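Local coordinates for CrtC domain-containing protein (Fusarium vanettenii 77-13-4, PDB 7A0Q) that probably adds water to kievitone, a plant phytoalexin of the isoflavonoid class, as the lyase kievitone hydratase, at residues Ser63-Thr68 with Phe147-Asp152; Ser91-Glu96 with Glu319-Phe324. One frame throughout, in Å; residues are numbered along the deposited sequence.

Contact 1: Ser63-Thr68 with Phe147-Asp152; sequences SYITTT and FDITYD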
ATOM      1  N   SER A  63      -2.617   1.561  -7.366  1.00 15.27           N
ATOM      2  CA  SER A  63      -2.648   2.542  -8.442  1.00 18.47           C
ATOM      3  C   SER A  63      -3.955   3.312  -8.393  1.00 15.76           C
ATOM      4  O   SER A  63      -5.033   2.709  -8.383  1.00 17.41           O
ATOM      5  CB  SER A  63      -2.490   1.870  -9.807  1.00 17.86           C
ATOM      6  OG  SER A  63      -1.237   1.219  -9.913  1.00 16.31           O
ATOM      7  N   TYR A  64      -3.843   4.635  -8.331  1.00 15.59           N
ATOM      8  CA  TYR A  64      -4.974   5.549  -8.372  1.00 16.91           C
ATOM      9  C   TYR A  64      -5.073   6.054  -9.806  1.00 16.55           C
ATOM     10  O   TYR A  64      -4.233   6.844 -10.242  1.00 17.96           O
ATOM     11  CB  TYR A  64      -4.758   6.694  -7.387  1.00 17.37           C
ATOM     12  CG  TYR A  64      -4.496   6.250  -5.957  1.00 17.49           C
ATOM     13  CD1 TYR A  64      -3.213   5.921  -5.527  1.00 15.87           C
ATOM     14  CD2 TYR A  64      -5.543   6.163  -5.043  1.00 16.98           C
ATOM     15  CE1 TYR A  64      -2.983   5.518  -4.211  1.00 17.42           C
ATOM     16  CE2 TYR A  64      -5.332   5.771  -3.742  1.00 20.96           C
ATOM     17  CZ  TYR A  64      -4.055   5.448  -3.328  1.00 15.46           C
ATOM     18  OH  TYR A  64      -3.886   5.062  -2.024  1.00 17.36           O
ATOM     19  N   ILE A  65      -6.087   5.588 -10.538  1.00 17.50           N
ATOM     20  CA  ILE A  65      -6.100   5.648 -11.997  1.00 16.47           C
ATOM     21  C   ILE A  65      -7.237   6.548 -12.472  1.00 17.88           C
ATOM     22  O   ILE A  65      -8.361   6.446 -11.977  1.00 19.23           O
ATOM     23  CB  ILE A  65      -6.250   4.238 -12.602  1.00 17.94           C
ATOM     24  CG1 ILE A  65      -4.937   3.448 -12.476  1.00 18.16           C
ATOM     25  CG2 ILE A  65      -6.715   4.320 -14.057  1.00 18.82           C
ATOM     26  CD1 ILE A  65      -5.101   1.969 -12.713  1.00 21.09           C
ATOM     27  N   THR A  66      -6.933   7.436 -13.417  1.00 17.53           N
ATOM     28  CA  THR A  66      -7.932   7.996 -14.322  1.00 18.56           C
ATOM     29  C   THR A  66      -7.637   7.445 -15.710  1.00 17.30           C
ATOM     30  O   THR A  66      -6.491   7.503 -16.164  1.00 18.36           O
ATOM     31  CB  THR A  66      -7.900   9.527 -14.354  1.00 19.09           C
ATOM     32  OG1 THR A  66      -7.974  10.053 -13.023  1.00 20.11           O
ATOM     33  CG2 THR A  66      -9.078  10.066 -15.172  1.00 22.47           C
ATOM     34  N   THR A  67      -8.658   6.883 -16.369  1.00 20.17           N
ATOM     35  CA  THR A  67      -8.469   6.369 -17.715  1.00 19.44           C
ATOM     36  C   THR A  67      -8.601   7.501 -18.732  1.00 17.62           C
ATOM     37  O   THR A  67      -9.010   8.619 -18.401  1.00 20.29           O
ATOM     38  CB  THR A  67      -9.480   5.273 -18.034  1.00 22.57           C
ATOM     39  OG1 THR A  67     -10.795   5.833 -17.972  1.00 23.17           O
ATOM     40  CG2 THR A  67      -9.370   4.105 -17.039  1.00 19.56           C
ATOM     41  N   THR A  68      -8.245   7.199 -19.986  1.00 19.17           N
ATOM     42  CA  THR A  68      -8.342   8.217 -21.026  1.00 20.62           C
ATOM     43  C   THR A  68      -9.788   8.557 -21.358  1.00 24.17           C
ATOM     44  O   THR A  68     -10.031   9.608 -21.965  1.00 22.67           O
ATOM     45  CB  THR A  68      -7.595   7.786 -22.292  1.00 21.77           C
ATOM     46  OG1 THR A  68      -8.108   6.539 -22.778  1.00 22.01           O
ATOM     47  CG2 THR A  68      -6.110   7.645 -22.005  1.00 24.61           C
ATOM     48  N   PHE A 147      -5.337  -6.610 -15.652  1.00 18.95           N
ATOM     49  CA  PHE A 147      -4.729  -5.298 -15.841  1.00 18.48           C
ATOM     50  C   PHE A 147      -3.252  -5.500 -16.125  1.00 17.26           C
ATOM     51  O   PHE A 147      -2.700  -6.584 -15.927  1.00 18.76           O
ATOM     52  CB  PHE A 147      -4.953  -4.370 -14.629  1.00 17.65           C
ATOM     53  CG  PHE A 147      -4.474  -4.938 -13.309  1.00 16.66           C
ATOM     54  CD1 PHE A 147      -3.122  -4.906 -12.966  1.00 17.17           C
ATOM     55  CD2 PHE A 147      -5.383  -5.472 -12.402  1.00 16.27           C
ATOM     56  CE1 PHE A 147      -2.687  -5.428 -11.745  1.00 16.82           C
ATOM     57  CE2 PHE A 147      -4.953  -5.979 -11.159  1.00 16.79           C
ATOM     58  CZ  PHE A 147      -3.605  -5.947 -10.843  1.00 17.47           C
ATOM     59  N   ASP A 148      -2.616  -4.441 -16.608  1.00 16.50           N
ATOM     60  CA  ASP A 148      -1.192  -4.489 -16.945  1.00 17.03           C
ATOM     61  C   ASP A 148      -0.680  -3.061 -16.777  1.00 21.75           C
ATOM     62  O   ASP A 148      -0.819  -2.229 -17.674  1.00 17.79           O
ATOM     63  CB  ASP A 148      -0.982  -5.027 -18.355  1.00 18.27           C
ATOM     64  CG  ASP A 148       0.478  -5.279 -18.689  1.00 27.80           C
ATOM     65  OD1 ASP A 148       1.362  -4.929 -17.882  1.00 22.31           O
ATOM     66  OD2 ASP A 148       0.741  -5.820 -19.785  1.00 27.40           O
ATOM     67  N   ILE A 149      -0.127  -2.783 -15.600  1.00 14.87           N
ATOM     68  CA  ILE A 149       0.170  -1.428 -15.155  1.00 16.39           C
ATOM     69  C   ILE A 149       1.675  -1.296 -14.984  1.00 18.01           C
ATOM     70  O   ILE A 149       2.290  -2.100 -14.275  1.00 16.05           O
ATOM     71  CB  ILE A 149      -0.544  -1.116 -13.827  1.00 16.80           C
ATOM     72  CG1 ILE A 149      -2.053  -1.314 -13.982  1.00 16.26           C
ATOM     73  CG2 ILE A 149      -0.199   0.278 -13.375  1.00 16.26           C
ATOM     74  CD1 ILE A 149      -2.844  -1.184 -12.674  1.00 18.06           C
ATOM     75  N   THR A 150       2.270  -0.287 -15.619  1.00 16.36           N
ATOM     76  CA  THR A 150       3.677   0.006 -15.396  1.00 16.77           C
ATOM     77  C   THR A 150       3.823   1.334 -14.671  1.00 17.79           C
ATOM     78  O   THR A 150       2.960   2.209 -14.763  1.00 16.17           O
ATOM     79  CB  THR A 150       4.474   0.048 -16.703  1.00 17.29           C
ATOM     80  OG1 THR A 150       3.930   1.044 -17.583  1.00 19.76           O
ATOM     81  CG2 THR A 150       4.445  -1.320 -17.377  1.00 17.80           C
ATOM     82  N   TYR A 151       4.903   1.469 -13.908  1.00 15.69           N
ATOM     83  CA  TYR A 151       5.092   2.720 -13.188  1.00 13.09           C
ATOM     84  C   TYR A 151       6.578   3.003 -13.025  1.00 14.24           C
ATOM     85  O   TYR A 151       7.423   2.104 -13.064  1.00 16.55           O
ATOM     86  CB  TYR A 151       4.356   2.738 -11.823  1.00 15.16           C
ATOM     87  CG  TYR A 151       4.349   1.416 -11.091  1.00 15.89           C
ATOM     88  CD1 TYR A 151       3.431   0.422 -11.417  1.00 15.13           C
ATOM     89  CD2 TYR A 151       5.270   1.158 -10.079  1.00 14.71           C
ATOM     90  CE1 TYR A 151       3.441  -0.803 -10.765  1.00 16.32           C
ATOM     91  CE2 TYR A 151       5.284  -0.060  -9.426  1.00 12.95           C
ATOM     92  CZ  TYR A 151       4.366  -1.029  -9.767  1.00 14.87           C
ATOM     93  OH  TYR A 151       4.385  -2.244  -9.119  1.00 15.00           O
ATOM     94  N   ASP A 152       6.872   4.290 -12.871  1.00 15.64           N
ATOM     95  CA  ASP A 152       8.223   4.842 -12.880  1.00 16.87           C
ATOM     96  C   ASP A 152       8.350   5.688 -11.619  1.00 15.37           C
ATOM     97  O   ASP A 152       7.537   6.593 -11.397  1.00 18.73           O
ATOM     98  CB  ASP A 152       8.426   5.672 -14.159  1.00 16.25           C
ATOM     99  CG  ASP A 152       9.786   6.352 -14.251  1.00 22.23           C
ATOM    100  OD1 ASP A 152      10.598   6.282 -13.306  1.00 21.47           O
ATOM    101  OD2 ASP A 152      10.048   6.976 -15.313  1.00 24.17           O
TER

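Contact 2: Ser91-Glu96 with Glu319-Phe324; sequences STLNLE and EGFITF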
ATOM      1  N   SER A  91      -7.005  -6.495  -6.723  1.00 18.70           N
ATOM      2  CA  SER A  91      -8.387  -6.034  -6.725  1.00 19.19           C
ATOM      3  C   SER A  91      -8.526  -4.813  -7.619  1.00 17.44           C
ATOM      4  O   SER A  91      -7.551  -4.120  -7.924  1.00 17.49           O
ATOM      5  CB  SER A  91      -8.881  -5.708  -5.308  1.00 18.02           C
ATOM      6  OG  SER A  91      -8.224  -4.568  -4.766  1.00 19.13           O
ATOM      7  N   THR A  92      -9.765  -4.563  -8.046  1.00 18.84           N
ATOM      8  CA  THR A  92     -10.113  -3.337  -8.748  1.00 16.09           C
ATOM      9  C   THR A  92     -11.353  -2.746  -8.106  1.00 17.99           C
ATOM     10  O   THR A  92     -12.252  -3.483  -7.690  1.00 20.42           O
ATOM     11  CB  THR A  92     -10.382  -3.572 -10.239  1.00 20.47           C
ATOM     12  OG1 THR A  92     -11.563  -4.371 -10.370  1.00 22.91           O
ATOM     13  CG2 THR A  92      -9.209  -4.287 -10.897  1.00 18.69           C
ATOM     14  N   LEU A  93     -11.387  -1.419  -8.014  1.00 18.46           N
ATOM     15  CA  LEU A  93     -12.532  -0.690  -7.480  1.00 19.78           C
ATOM     16  C   LEU A  93     -12.888   0.409  -8.466  1.00 21.80           C
ATOM     17  O   LEU A  93     -12.041   1.243  -8.796  1.00 19.48           O
ATOM     18  CB  LEU A  93     -12.225  -0.091  -6.101  1.00 19.56           C
ATOM     19  CG  LEU A  93     -13.331   0.765  -5.469  1.00 19.98           C
ATOM     20  CD1 LEU A  93     -14.546  -0.090  -5.110  1.00 20.60           C
ATOM     21  CD2 LEU A  93     -12.817   1.536  -4.255  1.00 20.65           C
ATOM     22  N   ASN A  94     -14.130   0.393  -8.946  1.00 21.36           N
ATOM     23  CA  ASN A  94     -14.658   1.461  -9.786  1.00 23.23           C
ATOM     24  C   ASN A  94     -15.188   2.572  -8.883  1.00 23.28           C
ATOM     25  O   ASN A  94     -16.131   2.356  -8.116  1.00 24.72           O
ATOM     26  CB  ASN A  94     -15.763   0.913 -10.692  1.00 25.26           C
ATOM     27  CG  ASN A  94     -16.328   1.964 -11.648  1.00 26.84           C
ATOM     28  OD1 ASN A  94     -16.560   3.108 -11.268  1.00 27.62           O
ATOM     29  ND2 ASN A  94     -16.573   1.563 -12.890  1.00 28.93           N
ATOM     30  N   LEU A  95     -14.596   3.765  -8.979  1.00 22.05           N
ATOM     31  CA  LEU A  95     -14.958   4.831  -8.054  1.00 23.07           C
ATOM     32  C   LEU A  95     -16.304   5.466  -8.380  1.00 25.28           C
ATOM     33  O   LEU A  95     -16.871   6.147  -7.520  1.00 26.51           O
ATOM     34  CB  LEU A  95     -13.870   5.903  -8.026  1.00 21.58           C
ATOM     35  CG  LEU A  95     -12.512   5.430  -7.494  1.00 20.81           C
ATOM     36  CD1 LEU A  95     -11.570   6.618  -7.305  1.00 23.00           C
ATOM     37  CD2 LEU A  95     -12.674   4.660  -6.188  1.00 24.60           C
ATOM     38  N   GLU A  96     -16.824   5.250  -9.590  1.00 27.26           N
ATOM     39  CA  GLU A  96     -18.143   5.777  -9.923  1.00 27.84           C
ATOM     40  C   GLU A  96     -19.256   4.879  -9.396  1.00 30.73           C
ATOM     41  O   GLU A  96     -20.248   5.369  -8.845  1.00 33.03           O
ATOM     42  CB  GLU A  96     -18.280   5.940 -11.437  1.00 30.15           C
ATOM     43  CG  GLU A  96     -19.633   6.504 -11.871  1.00 34.93           C
ATOM     44  CD  GLU A  96     -20.028   6.074 -13.276  1.00 52.82           C
ATOM     45  OE1 GLU A  96     -21.236   6.137 -13.597  1.00 58.90           O
ATOM     46  OE2 GLU A  96     -19.138   5.666 -14.057  1.00 52.68           O
ATOM     47  N   GLU A 319      -8.404  -4.058   2.198  1.00 22.09           N
ATOM     48  CA  GLU A 319      -7.503  -3.168   1.468  1.00 20.08           C
ATOM     49  C   GLU A 319      -8.380  -2.149   0.757  1.00 18.17           C
ATOM     50  O   GLU A 319      -8.790  -2.358  -0.384  1.00 17.87           O
ATOM     51  CB  GLU A 319      -6.631  -3.938   0.502  1.00 21.44           C
ATOM     52  CG  GLU A 319      -5.796  -4.998   1.137  1.00 24.74           C
ATOM     53  CD  GLU A 319      -4.473  -4.467   1.626  1.00 27.08           C
ATOM     54  OE1 GLU A 319      -4.207  -3.252   1.472  1.00 23.75           O
ATOM     55  OE2 GLU A 319      -3.697  -5.282   2.160  1.00 24.76           O
ATOM     56  N   GLY A 320      -8.657  -1.044   1.440  1.00 18.35           N
ATOM     57  CA  GLY A 320      -9.741  -0.177   1.037  1.00 20.40           C
ATOM     58  C   GLY A 320      -9.343   1.242   0.692  1.00 16.98           C
ATOM     59  O   GLY A 320      -8.585   1.893   1.416  1.00 17.64           O
ATOM     60  N   PHE A 321      -9.858   1.725  -0.433  1.00 18.25           N
ATOM     61  CA  PHE A 321      -9.794   3.147  -0.736  1.00 19.37           C
ATOM     62  C   PHE A 321     -10.558   3.925   0.328  1.00 20.15           C
ATOM     63  O   PHE A 321     -11.649   3.524   0.739  1.00 20.74           O
ATOM     64  CB  PHE A 321     -10.401   3.400  -2.118  1.00 17.99           C
ATOM     65  CG  PHE A 321     -10.318   4.820  -2.581  1.00 19.41           C
ATOM     66  CD1 PHE A 321      -9.094   5.459  -2.714  1.00 19.70           C
ATOM     67  CD2 PHE A 321     -11.475   5.517  -2.917  1.00 21.87           C
ATOM     68  CE1 PHE A 321      -9.022   6.771  -3.164  1.00 22.14           C
ATOM     69  CE2 PHE A 321     -11.416   6.830  -3.365  1.00 20.80           C
ATOM     70  CZ  PHE A 321     -10.192   7.465  -3.494  1.00 20.02           C
ATOM     71  N   ILE A 322      -9.970   5.031   0.786  1.00 19.50           N
ATOM     72  CA  ILE A 322     -10.559   5.863   1.831  1.00 17.67           C
ATOM     73  C   ILE A 322     -10.445   7.326   1.427  1.00 19.31           C
ATOM     74  O   ILE A 322      -9.571   7.714   0.644  1.00 17.76           O
ATOM     75  CB  ILE A 322      -9.886   5.648   3.213  1.00 19.29           C
ATOM     76  CG1 ILE A 322      -8.410   6.064   3.156  1.00 19.39           C
ATOM     77  CG2 ILE A 322     -10.046   4.200   3.696  1.00 17.41           C
ATOM     78  CD1 ILE A 322      -7.705   6.087   4.518  1.00 19.10           C
ATOM     79  N   THR A 323     -11.342   8.150   1.970  1.00 21.07           N
ATOM     80  CA  THR A 323     -11.224   9.598   1.895  1.00 19.99           C
ATOM     81  C   THR A 323     -11.178  10.150   3.310  1.00 20.43           C
ATOM     82  O   THR A 323     -11.555   9.473   4.272  1.00 22.25           O
ATOM     83  CB  THR A 323     -12.391  10.241   1.124  1.00 21.71           C
ATOM     84  OG1 THR A 323     -13.615   9.943   1.806  1.00 24.25           O
ATOM     85  CG2 THR A 323     -12.465   9.719  -0.312  1.00 22.57           C
ATOM     86  N   PHE A 324     -10.690  11.378   3.453  1.00 20.56           N
ATOM     87  CA  PHE A 324     -10.617  11.932   4.793  1.00 21.84           C
ATOM     88  C   PHE A 324     -10.652  13.449   4.742  1.00 20.74           C
ATOM     89  O   PHE A 324     -10.346  14.077   3.724  1.00 25.41           O
ATOM     90  CB  PHE A 324      -9.371  11.443   5.562  1.00 23.52           C
ATOM     91  CG  PHE A 324      -8.056  11.871   4.962  1.00 21.50           C
ATOM     92  CD1 PHE A 324      -7.405  11.067   4.033  1.00 21.24           C
ATOM     93  CD2 PHE A 324      -7.455  13.060   5.346  1.00 19.40           C
ATOM     94  CE1 PHE A 324      -6.191  11.456   3.488  1.00 21.79           C
ATOM     95  CE2 PHE A 324      -6.246  13.456   4.803  1.00 22.53           C
ATOM     96  CZ  PHE A 324      -5.613  12.650   3.865  1.00 21.28           C
TER
HETATM   97  O   HOH W   1      -8.937  -4.583  -2.084  1.00 20.13           O

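Contact 1: Ser63-Thr68 with Phe147-Asp152
Ile149 points its aliphatic branches at Ser63 and Ile65 in the N-terminal part of the protein, which belongs to the CrtC type of lipocalin-like (calycin) fold. Strands 58-66 and 145-152 are not paired with each other. Between the segments the nearest CA atoms, those of Ser63 and Ile149, are 8.3 Å apart, and side chains bridge the gap. From its CB, Ile149 divides into two arms. The short one, CG2, is anti to the backbone N and rests 3.7 Å from Ser63 OG, a van der Waals contact with a methyl group; the hydroxyl's hydrogen bond goes to Thr203 OG1 on strand 202-210. The long arm leaves through CG1, anti to the carbonyl carbon (chi1 -57°), and runs on extended to CD1 (chi2 173°). This methyl meets Ile65 CD1 at 3.9 Å, so that the two isoleucines touch tip to tip. It also lies 4.0 Å from Ser63 OG, and the one hydroxyl thus touches the tips of both branches, CG2 and CD1. Val75 of strand 72-81 and Ile196 from a loop each border both isoleucines, making this a small apolar cluster between two non-adjacent strands. The three touching residues are buried, although the two segments cover just 107 Å² of each other's surface, both sides summed. Ile65 enters from its own strand with a similarly stretched chain (chi2 165°), which places CD1, its outermost carbon, against Ile149.

Contact 2: Ser91-Glu96 with Glu319-Phe324
Phe321 receives two leucines from the end of strand 86-94 and the loop after it, across the junction between the two lipocalin-like halves. The apolar contacts come first. Leu93 CD2 packs at 3.7 Å on Phe321 CB, at the root of the side chain. Leu95 reaches the ring itself, with CD2 3.6 Å from Phe321 CD2 and CD1 3.9 Å from Phe321 CE2, so both methyls lie along the CD2-CE2-CZ run of the ring and approach it obliquely. Both leucines cross Phe321 at about a right angle. With CG anti to the backbone N (chi1 -176°), Phe321 carries its ring to Leu95. The polar link is indirect: one water lies 2.8 Å from Ser91 OG and donates to Glu319 O, also at 2.8 Å. Within 91-96 the chain turns in an Asx turn, where Asn94 OD1 accepts from Glu96 N at 2.7 Å in its carbonyl plane, although the N-H...O angle is bent to 136°; Thr97 N is a second donor to the same oxygen. Phe26 and Tyr302 meet the Phe321 ring edge-to-face, Val74 of strand 72-81 also touches Phe321, and strand 295-308, the antiparallel partner of 317-328, packs on Leu93 through Gln306.

Contacts 1 and 2 have centres about 14 Å apart, and their segments alternate along the chain: 63-68, 91-96, 147-152, then 319-324. Strand 72-81 lies between their N-terminal strands, pairing antiparallel with both 58-66 and 86-94. Contact 1 stays among strands of the N-terminal part, whereas contact 2 joins that part to the closed eight-stranded barrel formed by strands from 218-225 to 331-343. They also meet directly: Tyr64 CE2 packs on Phe321 CE1 at 3.9 Å, and Phe147 CD2 lies 4.3 Å from Thr92 CG2. Buried packing therefore continues from one lipocalin-like half into the other.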